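Local atomic coordinates of protein DUF199/WhiA (Thermotoga maritima, PDB entry 3HYI), a protein that is probably involved in cell division and chromosome segregation, joining a degenerate LAGLIDADG homing-endonuclease domain to a C-terminal helix-turn-helix domain that probably binds DNA. Residues F51-S55 and F56-R60; F106-A109 and L110-F114; M239-E242 and N243-E246; K259-L263 and R264-K268. All coordinates share one frame; numbering follows the deposited sequence.

Contact 1: F51-S55 and F56-R60; sequences FSLHS and FAASR
An N-cap joins S55 to A58 and S59 where strand 48-53 of the N-terminal LAGLIDADG-like domain gives way to helix 56-68. The OG of S55 lies anti to its own backbone N (chi1 176°), which turns it over the first helical turn, where it accepts from the amide N of A58 at 3.2 Å in an almost straight bond. The same hydroxyl is hydrogen-bonded to the carboxylate of E11, whose other oxygen takes the amide of A57, so the start of the helix is tied to helix 9-16 as well. The carbonyl O of S55 is gripped twice by one residue: S59 OG comes to 2.7 Å of it and S59 N to 3.1 Å, from opposite faces of the carbonyl plane. The hydroxyl and the carbonyl of the buried S55 thus both have partners, and the hydroxyl of S59 reaches back to the cap residue.

Apolar contacts accompany the cap. CB of S55 rests 3.6 Å from CB of A58, while L53, the last residue of the strand, lays its CD1 alongside S59, 3.7 Å from S59 CA, with A58 CB a little farther off. L53 and S59 also both touch I91 of the neighbouring strand 88-94. The arrangement is that of a serine N-cap at a strand-to-helix turn, within the mixed alpha-beta fold of LAGLIDADG domains, in which helices pack on an antiparallel sheet.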
ATOM      1  N   PHE A  51     -20.810 -23.020   9.895  1.00 24.44           N
ATOM      2  CA  PHE A  51     -20.010 -21.880   9.454  1.00 24.26           C
ATOM      3  C   PHE A  51     -19.124 -21.379  10.594  1.00 24.14           C
ATOM      4  O   PHE A  51     -19.602 -21.161  11.705  1.00 23.99           O
ATOM      5  CB  PHE A  51     -20.909 -20.731   8.993  1.00 24.27           C
ATOM      6  CG  PHE A  51     -21.712 -21.039   7.762  1.00 24.12           C
ATOM      7  CD1 PHE A  51     -21.188 -20.803   6.501  1.00 24.07           C
ATOM      8  CD2 PHE A  51     -23.000 -21.546   7.865  1.00 24.08           C
ATOM      9  CE1 PHE A  51     -21.930 -21.077   5.359  1.00 24.20           C
ATOM     10  CE2 PHE A  51     -23.746 -21.824   6.727  1.00 24.20           C
ATOM     11  CZ  PHE A  51     -23.209 -21.589   5.472  1.00 24.12           C
ATOM     12  N   SER A  52     -17.837 -21.197  10.305  1.00 23.97           N
ATOM     13  CA  SER A  52     -16.884 -20.632  11.257  1.00 23.77           C
ATOM     14  C   SER A  52     -16.488 -19.246  10.761  1.00 23.66           C
ATOM     15  O   SER A  52     -15.866 -19.126   9.711  1.00 23.74           O
ATOM     16  CB  SER A  52     -15.648 -21.526  11.362  1.00 23.76           C
ATOM     17  OG  SER A  52     -16.013 -22.863  11.665  1.00 23.57           O
ATOM     18  N   LEU A  53     -16.853 -18.206  11.507  1.00 23.45           N
ATOM     19  CA  LEU A  53     -16.668 -16.825  11.057  1.00 23.30           C
ATOM     20  C   LEU A  53     -15.971 -15.965  12.107  1.00 23.02           C
ATOM     21  O   LEU A  53     -16.370 -15.952  13.268  1.00 23.26           O
ATOM     22  CB  LEU A  53     -18.021 -16.200  10.708  1.00 23.37           C
ATOM     23  CG  LEU A  53     -18.838 -16.879   9.603  1.00 23.71           C
ATOM     24  CD1 LEU A  53     -20.204 -16.217   9.475  1.00 23.89           C
ATOM     25  CD2 LEU A  53     -18.102 -16.850   8.260  1.00 23.79           C
ATOM     26  N   HIS A  54     -14.936 -15.241  11.687  1.00 22.63           N
ATOM     27  CA  HIS A  54     -14.212 -14.326  12.572  1.00 22.40           C
ATOM     28  C   HIS A  54     -14.730 -12.890  12.478  1.00 22.05           C
ATOM     29  O   HIS A  54     -14.271 -12.016  13.212  1.00 22.10           O
ATOM     30  CB  HIS A  54     -12.716 -14.374  12.264  1.00 22.29           C
ATOM     31  CG  HIS A  54     -12.099 -15.712  12.518  1.00 22.36           C
ATOM     32  ND1 HIS A  54     -12.196 -16.756  11.624  1.00 22.06           N
ATOM     33  CD2 HIS A  54     -11.392 -16.185  13.572  1.00 22.05           C
ATOM     34  CE1 HIS A  54     -11.569 -17.811  12.110  1.00 22.35           C
ATOM     35  NE2 HIS A  54     -11.070 -17.491  13.291  1.00 22.19           N
ATOM     36  N   SER A  55     -15.692 -12.658  11.588  1.00 21.59           N
ATOM     37  CA  SER A  55     -16.263 -11.331  11.379  1.00 21.24           C
ATOM     38  C   SER A  55     -17.723 -11.286  11.826  1.00 20.95           C
ATOM     39  O   SER A  55     -18.506 -12.179  11.496  1.00 20.87           O
ATOM     40  CB  SER A  55     -16.160 -10.957   9.903  1.00 21.17           C
ATOM     41  OG  SER A  55     -16.788  -9.718   9.638  1.00 21.25           O
ATOM     42  N   PHE A  56     -18.081 -10.247  12.577  1.00 20.59           N
ATOM     43  CA  PHE A  56     -19.476 -10.006  12.954  1.00 20.45           C
ATOM     44  C   PHE A  56     -20.284  -9.478  11.774  1.00 20.23           C
ATOM     45  O   PHE A  56     -21.466  -9.790  11.647  1.00 20.18           O
ATOM     46  CB  PHE A  56     -19.574  -9.033  14.131  1.00 20.41           C
ATOM     47  CG  PHE A  56     -19.174  -9.638  15.443  1.00 20.67           C
ATOM     48  CD1 PHE A  56     -17.955  -9.319  16.034  1.00 20.48           C
ATOM     49  CD2 PHE A  56     -20.010 -10.540  16.085  1.00 20.35           C
ATOM     50  CE1 PHE A  56     -17.588  -9.882  17.244  1.00 20.29           C
ATOM     51  CE2 PHE A  56     -19.645 -11.109  17.293  1.00 20.30           C
ATOM     52  CZ  PHE A  56     -18.433 -10.781  17.872  1.00 20.25           C
ATOM     53  N   ALA A  57     -19.652  -8.672  10.924  1.00 20.02           N
ATOM     54  CA  ALA A  57     -20.287  -8.210   9.688  1.00 19.94           C
ATOM     55  C   ALA A  57     -20.659  -9.406   8.810  1.00 19.88           C
ATOM     56  O   ALA A  57     -21.773  -9.479   8.291  1.00 19.73           O
ATOM     57  CB  ALA A  57     -19.365  -7.266   8.932  1.00 19.87           C
ATOM     58  N   ALA A  58     -19.721 -10.339   8.659  1.00 19.88           N
ATOM     59  CA  ALA A  58     -19.960 -11.578   7.912  1.00 19.99           C
ATOM     60  C   ALA A  58     -21.085 -12.415   8.529  1.00 19.98           C
ATOM     61  O   ALA A  58     -21.921 -12.953   7.811  1.00 19.87           O
ATOM     62  CB  ALA A  58     -18.684 -12.401   7.821  1.00 19.87           C
ATOM     63  N   SER A  59     -21.102 -12.509   9.857  1.00 20.20           N
ATOM     64  CA  SER A  59     -22.129 -13.279  10.568  1.00 20.42           C
ATOM     65  C   SER A  59     -23.522 -12.692  10.342  1.00 20.52           C
ATOM     66  O   SER A  59     -24.483 -13.429  10.123  1.00 20.52           O
ATOM     67  CB  SER A  59     -21.831 -13.325  12.071  1.00 20.44           C
ATOM     68  OG  SER A  59     -20.508 -13.770  12.324  1.00 20.59           O
ATOM     69  N   ARG A  60     -23.618 -11.367  10.395  1.00 20.69           N
ATOM     70  CA  ARG A  60     -24.880 -10.663  10.163  1.00 20.88           C
ATOM     71  C   ARG A  60     -25.372 -10.787   8.722  1.00 20.94           C
ATOM     72  O   ARG A  60     -26.574 -10.889   8.483  1.00 20.98           O
ATOM     73  CB  ARG A  60     -24.741  -9.188  10.523  1.00 20.82           C
ATOM     74  CG  ARG A  60     -24.621  -8.940  12.010  1.00 21.29           C
ATOM     75  CD  ARG A  60     -24.897  -7.490  12.346  1.00 21.60           C
ATOM     76  NE  ARG A  60     -25.068  -7.314  13.784  1.00 21.88           N
ATOM     77  CZ  ARG A  60     -24.092  -7.053  14.650  1.00 21.25           C
ATOM     78  NH1 ARG A  60     -22.835  -6.921  14.247  1.00 21.68           N
ATOM     79  NH2 ARG A  60     -24.385  -6.922  15.936  1.00 20.69           N
TER

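Contact 2: F106-A109 and L110-F114; sequences FDVA and LFVSF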
ATOM      1  N   PHE A 106     -20.893 -18.629 -13.799  1.00 25.19           N
ATOM      2  CA  PHE A 106     -21.499 -18.601 -15.133  1.00 25.06           C
ATOM      3  C   PHE A 106     -21.944 -17.236 -15.634  1.00 24.94           C
ATOM      4  O   PHE A 106     -22.385 -17.095 -16.769  1.00 25.01           O
ATOM      5  CB  PHE A 106     -22.725 -19.510 -15.148  1.00 25.08           C
ATOM      6  CG  PHE A 106     -22.798 -20.360 -16.352  1.00 25.00           C
ATOM      7  CD1 PHE A 106     -22.061 -21.526 -16.414  1.00 24.88           C
ATOM      8  CD2 PHE A 106     -23.566 -19.988 -17.441  1.00 25.06           C
ATOM      9  CE1 PHE A 106     -22.098 -22.323 -17.531  1.00 24.91           C
ATOM     10  CE2 PHE A 106     -23.611 -20.781 -18.565  1.00 24.96           C
ATOM     11  CZ  PHE A 106     -22.876 -21.952 -18.611  1.00 24.96           C
ATOM     12  N   ASP A 107     -21.813 -16.233 -14.786  1.00 24.81           N
ATOM     13  CA  ASP A 107     -22.614 -15.046 -14.896  1.00 24.60           C
ATOM     14  C   ASP A 107     -21.929 -14.010 -14.029  1.00 24.01           C
ATOM     15  O   ASP A 107     -21.474 -14.341 -12.938  1.00 23.86           O
ATOM     16  CB  ASP A 107     -23.990 -15.392 -14.333  1.00 24.86           C
ATOM     17  CG  ASP A 107     -25.015 -14.351 -14.618  1.00 25.18           C
ATOM     18  OD1 ASP A 107     -25.455 -14.286 -15.776  1.00 26.95           O
ATOM     19  OD2 ASP A 107     -25.397 -13.614 -13.684  1.00 26.07           O
ATOM     20  N   VAL A 108     -21.828 -12.775 -14.510  1.00 23.40           N
ATOM     21  CA  VAL A 108     -21.141 -11.729 -13.744  1.00 23.04           C
ATOM     22  C   VAL A 108     -21.926 -11.325 -12.492  1.00 22.66           C
ATOM     23  O   VAL A 108     -21.334 -10.994 -11.467  1.00 22.71           O
ATOM     24  CB  VAL A 108     -20.801 -10.475 -14.600  1.00 23.03           C
ATOM     25  CG1 VAL A 108     -22.041  -9.892 -15.249  1.00 22.79           C
ATOM     26  CG2 VAL A 108     -20.100  -9.425 -13.745  1.00 22.85           C
ATOM     27  N   ALA A 109     -23.252 -11.362 -12.572  1.00 22.35           N
ATOM     28  CA  ALA A 109     -24.096 -11.086 -11.409  1.00 22.07           C
ATOM     29  C   ALA A 109     -23.923 -12.175 -10.344  1.00 21.76           C
ATOM     30  O   ALA A 109     -23.706 -11.877  -9.172  1.00 21.65           O
ATOM     31  CB  ALA A 109     -25.557 -10.972 -11.826  1.00 21.89           C
ATOM     32  N   LEU A 110     -24.005 -13.434 -10.762  1.00 21.60           N
ATOM     33  CA  LEU A 110     -23.793 -14.562  -9.850  1.00 21.47           C
ATOM     34  C   LEU A 110     -22.378 -14.550  -9.274  1.00 21.34           C
ATOM     35  O   LEU A 110     -22.182 -14.801  -8.086  1.00 21.01           O
ATOM     36  CB  LEU A 110     -24.044 -15.896 -10.561  1.00 21.45           C
ATOM     37  CG  LEU A 110     -25.462 -16.135 -11.089  1.00 21.66           C
ATOM     38  CD1 LEU A 110     -25.513 -17.403 -11.940  1.00 21.77           C
ATOM     39  CD2 LEU A 110     -26.463 -16.219  -9.939  1.00 21.55           C
ATOM     40  N   PHE A 111     -21.400 -14.247 -10.123  1.00 21.37           N
ATOM     41  CA  PHE A 111     -19.999 -14.233  -9.708  1.00 21.53           C
ATOM     42  C   PHE A 111     -19.683 -13.135  -8.689  1.00 21.47           C
ATOM     43  O   PHE A 111     -18.911 -13.358  -7.756  1.00 21.26           O
ATOM     44  CB  PHE A 111     -19.084 -14.099 -10.925  1.00 21.64           C
ATOM     45  CG  PHE A 111     -17.625 -14.082 -10.580  1.00 21.76           C
ATOM     46  CD1 PHE A 111     -17.024 -15.199 -10.016  1.00 22.12           C
ATOM     47  CD2 PHE A 111     -16.855 -12.951 -10.810  1.00 21.88           C
ATOM     48  CE1 PHE A 111     -15.677 -15.194  -9.690  1.00 22.24           C
ATOM     49  CE2 PHE A 111     -15.507 -12.937 -10.490  1.00 22.23           C
ATOM     50  CZ  PHE A 111     -14.917 -14.060  -9.928  1.00 22.30           C
ATOM     51  N   VAL A 112     -20.278 -11.959  -8.864  1.00 21.55           N
ATOM     52  CA  VAL A 112     -20.066 -10.851  -7.931  1.00 21.65           C
ATOM     53  C   VAL A 112     -20.596 -11.184  -6.538  1.00 21.48           C
ATOM     54  O   VAL A 112     -19.966 -10.860  -5.536  1.00 21.47           O
ATOM     55  CB  VAL A 112     -20.711  -9.551  -8.443  1.00 21.74           C
ATOM     56  CG1 VAL A 112     -20.776  -8.505  -7.345  1.00 22.10           C
ATOM     57  CG2 VAL A 112     -19.931  -9.024  -9.629  1.00 21.88           C
ATOM     58  N   SER A 113     -21.750 -11.840  -6.490  1.00 21.44           N
ATOM     59  CA  SER A 113     -22.344 -12.276  -5.232  1.00 21.37           C
ATOM     60  C   SER A 113     -21.509 -13.367  -4.562  1.00 21.27           C
ATOM     61  O   SER A 113     -21.340 -13.361  -3.345  1.00 21.11           O
ATOM     62  CB  SER A 113     -23.768 -12.777  -5.469  1.00 21.41           C
ATOM     63  OG  SER A 113     -24.608 -11.716  -5.889  1.00 21.94           O
ATOM     64  N   PHE A 114     -20.992 -14.295  -5.365  1.00 21.17           N
ATOM     65  CA  PHE A 114     -20.080 -15.336  -4.889  1.00 21.10           C
ATOM     66  C   PHE A 114     -18.814 -14.716  -4.301  1.00 21.22           C
ATOM     67  O   PHE A 114     -18.359 -15.126  -3.233  1.00 21.55           O
ATOM     68  CB  PHE A 114     -19.732 -16.286  -6.040  1.00 21.02           C
ATOM     69  CG  PHE A 114     -18.836 -17.434  -5.651  1.00 20.73           C
ATOM     70  CD1 PHE A 114     -19.300 -18.448  -4.821  1.00 20.62           C
ATOM     71  CD2 PHE A 114     -17.541 -17.518  -6.147  1.00 20.30           C
ATOM     72  CE1 PHE A 114     -18.480 -19.516  -4.474  1.00 20.44           C
ATOM     73  CE2 PHE A 114     -16.717 -18.583  -5.805  1.00 20.47           C
ATOM     74  CZ  PHE A 114     -17.191 -19.585  -4.966  1.00 20.17           C
TER
HETATM   75  O   HOH W   1     -24.877  -9.985  -7.954  1.00 25.65           O
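L110 and D107 meet at the start of helix 108-122, with A109 between them in the first turn. D107 is the N-cap: its CG lies anti to the backbone N (chi1 -169°), bringing OD2 over the amides of the first turn. OD2 accepts from L110 N at 3.2 Å through its anti lone pair, and more weakly from A109 N, a bond bent to 121°. The leucine answers with an apolar contact, its CD1 lying 3.5 Å from D107 CB and its CG against OD2, so the carboxylate's stem runs obliquely across the isobutyl group. With an alanine in place of D107, the amides of A109 and L110 would probably lose their acceptor and L110 CG its contact with the carboxylate.

The first backbone bond of the helix is F111 N to D107 O, 2.8 Å. The carbonyl O of A109 receives S113 N in a weak bond of 3.3 Å, beside a water bridge that donates to A109 O at 2.5 Å and accepts from S113 OG at 2.7 Å. On helix 25-39, L110 touches E26 and S113 touches E27 and E31. An aspartate N-cap thus opens helix 108-122 of the LAGLIDADG-like domain, packed against helix 25-39.

Contact 3: M239-E242 and N243-E246; sequences MGLE and NLPE
N243 folds back on M239 in the short connection between helices 207-238 and 246-257. Its CB sits 3.5 Å from G240 O, and CG, anti to the carbonyl carbon (chi1 -57°), continues back toward the end of the preceding helix. At the tip OD1 lies near the E242 peptide, whereas ND2 donates to M239 O in a nearly straight bond, at a doubtfully short 2.5 Å. The acceptor lies in the amide plane. The backbone adds two bonds in the i to i+3 pattern of the short 3-10 segment at 241-242, N243 N to G240 O at 3.1 Å and L244 N to L241 O at 3.0 Å. At its positive phi (87°), G240 has no room for a side chain.

L244 CD1 packs beside L241 CD2 at 3.9 Å, the two leucines pointing the same way, and its CD2 meets CE of M239 at 4.1 Å. An alanine in place of L244 would probably open a gap beside the L241 methyl and leave the M239 methyl without this neighbour. Both leucines touch I235 of helix 207-238 and A252 of helix 246-257, filling the angle between the helices this turn connects.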
ATOM      1  N   MET A 239      47.881  40.113   1.350  1.00 26.12           N
ATOM      2  CA  MET A 239      48.620  39.730   2.568  1.00 26.34           C
ATOM      3  C   MET A 239      49.451  38.447   2.448  1.00 26.33           C
ATOM      4  O   MET A 239      50.339  38.215   3.266  1.00 26.15           O
ATOM      5  CB  MET A 239      47.665  39.604   3.764  1.00 26.48           C
ATOM      6  CG  MET A 239      46.599  38.527   3.636  1.00 26.89           C
ATOM      7  SD  MET A 239      45.655  38.304   5.165  1.00 28.09           S
ATOM      8  CE  MET A 239      46.723  37.178   6.054  1.00 27.11           C
ATOM      9  N   GLY A 240      49.164  37.621   1.446  1.00 26.49           N
ATOM     10  CA  GLY A 240      49.844  36.342   1.280  1.00 26.57           C
ATOM     11  C   GLY A 240      49.164  35.248   2.079  1.00 26.73           C
ATOM     12  O   GLY A 240      48.814  35.442   3.247  1.00 26.50           O
ATOM     13  N   LEU A 241      48.989  34.091   1.447  1.00 27.13           N
ATOM     14  CA  LEU A 241      48.335  32.941   2.074  1.00 27.43           C
ATOM     15  C   LEU A 241      49.184  32.350   3.190  1.00 27.62           C
ATOM     16  O   LEU A 241      48.655  31.785   4.145  1.00 27.62           O
ATOM     17  CB  LEU A 241      48.046  31.854   1.039  1.00 27.52           C
ATOM     18  CG  LEU A 241      47.168  32.266  -0.141  1.00 27.63           C
ATOM     19  CD1 LEU A 241      46.970  31.080  -1.062  1.00 27.97           C
ATOM     20  CD2 LEU A 241      45.826  32.810   0.345  1.00 28.01           C
ATOM     21  N   GLU A 242      50.502  32.480   3.057  1.00 27.87           N
ATOM     22  CA  GLU A 242      51.435  32.072   4.109  1.00 28.10           C
ATOM     23  C   GLU A 242      51.181  32.799   5.432  1.00 28.23           C
ATOM     24  O   GLU A 242      51.614  32.334   6.487  1.00 28.31           O
ATOM     25  CB  GLU A 242      52.895  32.276   3.668  1.00 28.11           C
ATOM     26  CG  GLU A 242      53.288  33.718   3.312  1.00 28.48           C
ATOM     27  CD  GLU A 242      53.020  34.077   1.857  1.00 28.65           C
ATOM     28  OE1 GLU A 242      52.108  33.485   1.242  1.00 28.62           O
ATOM     29  OE2 GLU A 242      53.728  34.961   1.329  1.00 28.82           O
ATOM     30  N   ASN A 243      50.483  33.932   5.367  1.00 28.37           N
ATOM     31  CA  ASN A 243      50.181  34.732   6.547  1.00 28.41           C
ATOM     32  C   ASN A 243      48.748  34.549   7.061  1.00 28.42           C
ATOM     33  O   ASN A 243      48.257  35.353   7.859  1.00 28.34           O
ATOM     34  CB  ASN A 243      50.482  36.201   6.248  1.00 28.47           C
ATOM     35  CG  ASN A 243      51.921  36.412   5.802  1.00 28.66           C
ATOM     36  OD1 ASN A 243      52.855  35.940   6.451  1.00 28.93           O
ATOM     37  ND2 ASN A 243      52.106  37.113   4.690  1.00 28.60           N
ATOM     38  N   LEU A 244      48.090  33.482   6.608  1.00 28.40           N
ATOM     39  CA  LEU A 244      46.844  33.028   7.215  1.00 28.44           C
ATOM     40  C   LEU A 244      47.176  32.080   8.362  1.00 28.49           C
ATOM     41  O   LEU A 244      48.264  31.499   8.383  1.00 28.41           O
ATOM     42  CB  LEU A 244      45.974  32.288   6.195  1.00 28.38           C
ATOM     43  CG  LEU A 244      45.276  33.140   5.134  1.00 28.12           C
ATOM     44  CD1 LEU A 244      44.684  32.255   4.053  1.00 27.36           C
ATOM     45  CD2 LEU A 244      44.199  34.010   5.766  1.00 27.74           C
ATOM     46  N   PRO A 245      46.242  31.914   9.317  1.00 28.58           N
ATOM     47  CA  PRO A 245      46.379  30.827  10.288  1.00 28.61           C
ATOM     48  C   PRO A 245      46.569  29.489   9.574  1.00 28.69           C
ATOM     49  O   PRO A 245      45.899  29.227   8.569  1.00 28.47           O
ATOM     50  CB  PRO A 245      45.044  30.851  11.039  1.00 28.66           C
ATOM     51  CG  PRO A 245      44.540  32.241  10.881  1.00 28.68           C
ATOM     52  CD  PRO A 245      45.029  32.718   9.551  1.00 28.55           C
ATOM     53  N   GLU A 246      47.472  28.661  10.096  1.00 28.75           N
ATOM     54  CA  GLU A 246      47.887  27.418   9.436  1.00 28.84           C
ATOM     55  C   GLU A 246      46.738  26.638   8.795  1.00 28.90           C
ATOM     56  O   GLU A 246      46.841  26.217   7.644  1.00 28.90           O
ATOM     57  CB  GLU A 246      48.627  26.514  10.425  1.00 28.86           C
TER

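Contact 4: K259-L263 and R264-K268; sequences KELSL and RELGK
S262 caps helix 263-268, the first helix of the predicted DNA-binding helix-turn-helix motif of the C-terminal domain, and pairs there with E265 and L266. Among the polar contacts, S262 OG accepts from E265 N at 3.3 Å, a weak bond. The hydroxyl stands between the backbone N and the carbonyl carbon (chi1 63°), which turns it toward the first helical turn and lets it also rest against CB of E265, 3.6 Å away. The backbone bonds are shorter: L266 N meets S262 O at 2.9 Å in an almost linear arrangement, and G267 N meets L263 O at the same length. Ahead of the cap, the carbonyl of L261 is hydrogen-bonded to R255 of helix 246-257, fixing the incoming loop to that helix.

The apolar contacts bridge the cap from loop to helix. L261, just before S262, directs its CB toward the helix, 4.2 Å from E265 CB. L266, which is buried, also packs on V254 and R255 of helix 246-257 and on I277 of helix 274-288; L263 meets I277, Y278 and L281 of the latter helix. Together they set the short helix on helices 246-257 and 274-288, and L263 also reaches Q228 of helix 207-238. Across the cap, the leucine pair L261 and L266 meets at an angle, methyl CD1 of L261 standing 4.1 Å from methyl CD2 of L266.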
ATOM      1  N   LYS A 259      40.234  23.591  -8.220  1.00 24.58           N
ATOM      2  CA  LYS A 259      39.102  24.522  -8.303  1.00 24.66           C
ATOM      3  C   LYS A 259      37.785  23.901  -8.751  1.00 24.54           C
ATOM      4  O   LYS A 259      36.739  24.536  -8.629  1.00 24.46           O
ATOM      5  CB  LYS A 259      39.424  25.682  -9.241  1.00 24.70           C
ATOM      6  CG  LYS A 259      40.819  26.232  -9.080  1.00 24.94           C
ATOM      7  CD  LYS A 259      40.870  27.704  -9.425  1.00 25.49           C
ATOM      8  CE  LYS A 259      42.152  28.055 -10.143  1.00 25.62           C
ATOM      9  NZ  LYS A 259      42.389  29.518 -10.137  1.00 25.74           N
ATOM     10  N   GLU A 260      37.835  22.678  -9.271  1.00 24.55           N
ATOM     11  CA  GLU A 260      36.641  22.018  -9.794  1.00 24.60           C
ATOM     12  C   GLU A 260      36.096  20.926  -8.869  1.00 24.68           C
ATOM     13  O   GLU A 260      35.077  20.301  -9.177  1.00 24.59           O
ATOM     14  CB  GLU A 260      36.928  21.462 -11.194  1.00 24.61           C
ATOM     15  CG  GLU A 260      36.785  22.526 -12.277  1.00 24.93           C
ATOM     16  CD  GLU A 260      37.324  22.093 -13.627  1.00 25.45           C
ATOM     17  OE1 GLU A 260      37.416  20.870 -13.884  1.00 26.02           O
ATOM     18  OE2 GLU A 260      37.649  22.983 -14.442  1.00 25.93           O
ATOM     19  N   LEU A 261      36.757  20.712  -7.732  1.00 24.84           N
ATOM     20  CA  LEU A 261      36.314  19.696  -6.778  1.00 24.89           C
ATOM     21  C   LEU A 261      35.186  20.199  -5.893  1.00 25.03           C
ATOM     22  O   LEU A 261      35.102  21.383  -5.578  1.00 25.09           O
ATOM     23  CB  LEU A 261      37.470  19.242  -5.885  1.00 24.82           C
ATOM     24  CG  LEU A 261      38.675  18.602  -6.572  1.00 24.77           C
ATOM     25  CD1 LEU A 261      39.649  18.089  -5.523  1.00 24.63           C
ATOM     26  CD2 LEU A 261      38.256  17.464  -7.496  1.00 25.00           C
ATOM     27  N   SER A 262      34.321  19.279  -5.489  1.00 25.28           N
ATOM     28  CA  SER A 262      33.302  19.566  -4.493  1.00 25.44           C
ATOM     29  C   SER A 262      33.965  19.779  -3.134  1.00 25.67           C
ATOM     30  O   SER A 262      35.103  19.351  -2.914  1.00 25.63           O
ATOM     31  CB  SER A 262      32.320  18.401  -4.403  1.00 25.42           C
ATOM     32  OG  SER A 262      32.981  17.226  -3.967  1.00 25.13           O
ATOM     33  N   LEU A 263      33.249  20.433  -2.226  1.00 25.91           N
ATOM     34  CA  LEU A 263      33.750  20.668  -0.871  1.00 26.22           C
ATOM     35  C   LEU A 263      34.073  19.356  -0.152  1.00 26.37           C
ATOM     36  O   LEU A 263      35.050  19.276   0.589  1.00 26.40           O
ATOM     37  CB  LEU A 263      32.737  21.474  -0.052  1.00 26.20           C
ATOM     38  CG  LEU A 263      32.469  22.908  -0.521  1.00 26.32           C
ATOM     39  CD1 LEU A 263      31.312  23.514   0.260  1.00 26.01           C
ATOM     40  CD2 LEU A 263      33.719  23.762  -0.387  1.00 25.87           C
ATOM     41  N   ARG A 264      33.244  18.338  -0.381  1.00 26.66           N
ATOM     42  CA  ARG A 264      33.475  16.993   0.154  1.00 26.93           C
ATOM     43  C   ARG A 264      34.847  16.465  -0.261  1.00 26.85           C
ATOM     44  O   ARG A 264      35.610  15.975   0.573  1.00 26.71           O
ATOM     45  CB  ARG A 264      32.392  16.038  -0.354  1.00 27.10           C
ATOM     46  CG  ARG A 264      32.493  14.595   0.167  1.00 27.78           C
ATOM     47  CD  ARG A 264      31.548  14.353   1.327  1.00 28.93           C
ATOM     48  NE  ARG A 264      30.156  14.552   0.923  1.00 29.81           N
ATOM     49  CZ  ARG A 264      29.128  14.701   1.757  1.00 30.37           C
ATOM     50  NH1 ARG A 264      29.302  14.674   3.075  1.00 30.52           N
ATOM     51  NH2 ARG A 264      27.908  14.883   1.264  1.00 30.60           N
ATOM     52  N   GLU A 265      35.148  16.572  -1.551  1.00 26.89           N
ATOM     53  CA  GLU A 265      36.395  16.045  -2.098  1.00 27.08           C
ATOM     54  C   GLU A 265      37.608  16.885  -1.681  1.00 26.96           C
ATOM     55  O   GLU A 265      38.678  16.339  -1.418  1.00 26.92           O
ATOM     56  CB  GLU A 265      36.301  15.927  -3.627  1.00 27.26           C
ATOM     57  CG  GLU A 265      37.133  14.796  -4.227  1.00 27.91           C
ATOM     58  CD  GLU A 265      36.775  13.423  -3.668  1.00 28.88           C
ATOM     59  OE1 GLU A 265      35.649  13.246  -3.151  1.00 29.40           O
ATOM     60  OE2 GLU A 265      37.628  12.512  -3.747  1.00 29.91           O
ATOM     61  N   LEU A 266      37.438  18.205  -1.620  1.00 26.91           N
ATOM     62  CA  LEU A 266      38.456  19.084  -1.039  1.00 26.87           C
ATOM     63  C   LEU A 266      38.759  18.699   0.409  1.00 26.65           C
ATOM     64  O   LEU A 266      39.915  18.713   0.836  1.00 26.58           O
ATOM     65  CB  LEU A 266      38.004  20.547  -1.061  1.00 26.97           C
ATOM     66  CG  LEU A 266      38.190  21.392  -2.315  1.00 27.16           C
ATOM     67  CD1 LEU A 266      37.891  22.842  -1.960  1.00 27.22           C
ATOM     68  CD2 LEU A 266      39.596  21.259  -2.888  1.00 27.25           C
ATOM     69  N   GLY A 267      37.706  18.386   1.162  1.00 26.31           N
ATOM     70  CA  GLY A 267      37.840  17.978   2.558  1.00 26.12           C
ATOM     71  C   GLY A 267      38.653  16.711   2.724  1.00 25.88           C
ATOM     72  O   GLY A 267      39.515  16.631   3.597  1.00 26.05           O
ATOM     73  N   LYS A 268      38.383  15.722   1.877  1.00 25.54           N
ATOM     74  CA  LYS A 268      39.103  14.449   1.908  1.00 25.30           C
ATOM     75  C   LYS A 268      40.622  14.658   1.827  1.00 24.96           C
ATOM     76  O   LYS A 268      41.385  13.944   2.475  1.00 24.79           O
ATOM     77  CB  LYS A 268      38.632  13.540   0.765  1.00 25.29           C
ATOM     78  CG  LYS A 268      38.764  12.059   1.057  1.00 25.59           C
ATOM     79  CD  LYS A 268      38.240  11.211  -0.097  1.00 25.72           C
TER

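How the contacts relate
The four contacts fall into two groups on opposite sides of the chain's centre. Contacts 1 and 2 belong to the LAGLIDADG-like part, with centres about 21 Å apart; helix 25-39 is touched from both, by F51 and L53 in contact 1 and by L110, S113 and F114 in contact 2. Contacts 3 and 4 share the C-terminal HTH domain, also about 21 Å apart between centres, and both lean on helix 246-257, which runs from one to the other. The L266 side chain is about 7 Å from a bound sodium ion, and that of L241 about 12 Å. Between the groups the separation is large, about 66 Å between the centres of contacts 1 and 4.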